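Long-range contact in hypothetical protein TT1466 (Thermus thermophilus, PDB 1IUK), which is of unknown function but probably binds coenzyme A through a Rossmann-like CoA-binding domain: residues A[14-19]-A[39-44]. Sequence-based numbering, arbitrary orientation.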
loop_
_atom_site.group_PDB
_atom_site.type_symbol
_atom_site.label_atom_id
_atom_site.label_comp_id
_atom_site.label_asym_id
_atom_site.label_seq_id
_atom_site.Cartn_x
_atom_site.Cartn_y
_atom_site.Cartn_z
ATOM N N LYS A 14 9.767 -6.567 0.631
ATOM C CA LYS A 14 10.444 -5.847 1.692
ATOM C C LYS A 14 9.809 -4.481 1.944
ATOM O O LYS A 14 9.425 -4.169 3.068
ATOM C CB LYS A 14 11.920 -5.614 1.354
ATOM C CG LYS A 14 12.506 -4.435 2.136
ATOM C CD LYS A 14 13.939 -4.125 1.773
ATOM C CE LYS A 14 14.591 -3.235 2.824
ATOM N NZ LYS A 14 15.704 -2.420 2.263
ATOM N N THR A 15 9.716 -3.667 0.890
ATOM C CA THR A 15 9.184 -2.309 1.004
ATOM C C THR A 15 7.686 -2.150 0.722
ATOM O O THR A 15 7.181 -2.555 -0.336
ATOM C CB THR A 15 9.971 -1.362 0.085
ATOM O OG1 THR A 15 9.826 -1.795 -1.266
ATOM C CG2 THR A 15 11.443 -1.413 0.414
ATOM N N ILE A 16 6.974 -1.568 1.680
ATOM C CA ILE A 16 5.547 -1.338 1.513
ATOM C C ILE A 16 5.266 0.155 1.675
ATOM O O ILE A 16 5.464 0.716 2.750
ATOM C CB ILE A 16 4.707 -2.111 2.562
ATOM C CG1 ILE A 16 5.016 -3.609 2.489
ATOM C CG2 ILE A 16 3.212 -1.860 2.321
ATOM C CD1 ILE A 16 4.153 -4.460 3.404
ATOM N N ALA A 17 4.834 0.807 0.600
ATOM C CA ALA A 17 4.508 2.224 0.676
ATOM C C ALA A 17 3.030 2.294 1.051
ATOM O O ALA A 17 2.210 1.591 0.483
ATOM C CB ALA A 17 4.753 2.916 -0.685
ATOM N N VAL A 18 2.698 3.135 2.026
ATOM C CA VAL A 18 1.318 3.281 2.471
ATOM C C VAL A 18 0.768 4.611 1.968
ATOM O O VAL A 18 1.153 5.688 2.439
ATOM C CB VAL A 18 1.228 3.226 4.024
ATOM C CG1 VAL A 18 -0.216 3.419 4.476
ATOM C CG2 VAL A 18 1.792 1.882 4.529
ATOM N N LEU A 19 -0.121 4.526 0.994
ATOM C CA LEU A 19 -0.703 5.719 0.415
ATOM C C LEU A 19 -1.893 6.129 1.266
ATOM O O LEU A 19 -2.907 5.423 1.324
ATOM C CB LEU A 19 -1.137 5.438 -1.026
ATOM C CG LEU A 19 -1.495 6.684 -1.824
ATOM C CD1 LEU A 19 -0.235 7.483 -2.094
ATOM C CD2 LEU A 19 -2.191 6.273 -3.102
ATOM N N GLN A 39 6.119 -7.136 11.259
ATOM C CA GLN A 39 6.360 -8.345 10.483
ATOM C C GLN A 39 7.609 -8.269 9.610
ATOM O O GLN A 39 7.792 -9.088 8.707
ATOM C CB GLN A 39 5.139 -8.664 9.628
ATOM C CG GLN A 39 3.835 -8.642 10.402
ATOM C CD GLN A 39 3.979 -9.221 11.794
ATOM O OE1 GLN A 39 4.122 -10.431 11.959
ATOM N NE2 GLN A 39 3.946 -8.354 12.806
ATOM N N GLY A 40 8.459 -7.281 9.866
ATOM C CA GLY A 40 9.699 -7.158 9.120
ATOM C C GLY A 40 9.722 -6.404 7.801
ATOM O O GLY A 40 10.689 -6.516 7.049
ATOM N N TYR A 41 8.674 -5.645 7.504
ATOM C CA TYR A 41 8.624 -4.877 6.261
ATOM C C TYR A 41 9.134 -3.463 6.505
ATOM O O TYR A 41 9.108 -2.976 7.636
ATOM C CB TYR A 41 7.185 -4.769 5.752
ATOM C CG TYR A 41 6.576 -6.063 5.291
ATOM C CD1 TYR A 41 5.580 -6.684 6.038
ATOM C CD2 TYR A 41 6.996 -6.676 4.107
ATOM C CE1 TYR A 41 5.019 -7.875 5.627
ATOM C CE2 TYR A 41 6.435 -7.876 3.683
ATOM C CZ TYR A 41 5.446 -8.472 4.451
ATOM O OH TYR A 41 4.879 -9.660 4.055
ATOM N N ARG A 42 9.603 -2.809 5.447
ATOM C CA ARG A 42 10.037 -1.433 5.563
ATOM C C ARG A 42 8.824 -0.675 5.051
ATOM O O ARG A 42 8.483 -0.763 3.873
ATOM C CB ARG A 42 11.238 -1.138 4.672
ATOM C CG ARG A 42 11.554 0.351 4.612
ATOM C CD ARG A 42 12.810 0.646 3.808
ATOM N NE ARG A 42 13.540 1.761 4.400
ATOM C CZ ARG A 42 14.578 1.612 5.214
ATOM N NH1 ARG A 42 15.001 0.390 5.525
ATOM N NH2 ARG A 42 15.177 2.681 5.736
ATOM N N VAL A 43 8.145 0.033 5.945
ATOM C CA VAL A 43 6.950 0.775 5.570
ATOM C C VAL A 43 7.318 2.232 5.330
ATOM O O VAL A 43 7.957 2.886 6.165
ATOM C CB VAL A 43 5.856 0.666 6.661
ATOM C CG1 VAL A 43 5.494 -0.789 6.886
ATOM C CG2 VAL A 43 6.343 1.275 7.952
ATOM N N LEU A 44 6.921 2.724 4.159
ATOM C CA LEU A 44 7.201 4.089 3.747
ATOM C C LEU A 44 5.899 4.868 3.690
ATOM O O LEU A 44 5.078 4.661 2.793
ATOM C CB LEU A 44 7.874 4.078 2.374
ATOM C CG LEU A 44 9.091 3.157 2.273
ATOM C CD1 LEU A 44 9.577 3.089 0.825
ATOM C CD2 LEU A 44 10.185 3.666 3.201
#
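I16 lays its CD1 methyl over one face of the Y41 ring, 3.7 Å from the ring centroid and nearest to CG at 3.5 Å, a CH-pi contact shifted toward the rim. With chi1 at -57°, CG1 stands beside the backbone N of I16 and also reaches the ring, about 4.0 Å from CG and CD2 of Y41. K14 O meets the same ring at its edge, in plane, 3.6 Å from Y41 CD2. L36 of helix 28-38 packs against both I16 and Y41 on this tight, buried side, while the Y41 hydroxyl is hydrogen-bonded to L10 O.

Beneath these side chains the strands run parallel. R42 N donates to K14 O at 2.7 Å, and R42 O receives I16 N; I16 O then accepts L44 N, and L44 O accepts V18 N at 2.9 Å. I16 thus bonds through both its N and O to the residues flanking V43, and CA-H...O contacts from T15, V43 and A17 supplement the pairing.

The face carrying T15 and R42 is looser near its solvent end. T15 CG2 comes no closer than 4.2 Å to R42 CD, and the side chains of K14 and R42 are exposed. K14 NZ lies 4.4 Å from R42 NH1, a like-charge approach probably eased by the R42 salt bridge to E58. Further along this face, buried A17 and L44 stand in register, but the A17 backbone bonds to I73 and D75 of strand 73-76.

Edge strand 42-46 follows strand 15-19 through helix 28-38, forming the parallel beta-alpha-beta crossover characteristic of Rossmann-like folds such as this CoA-binding domain.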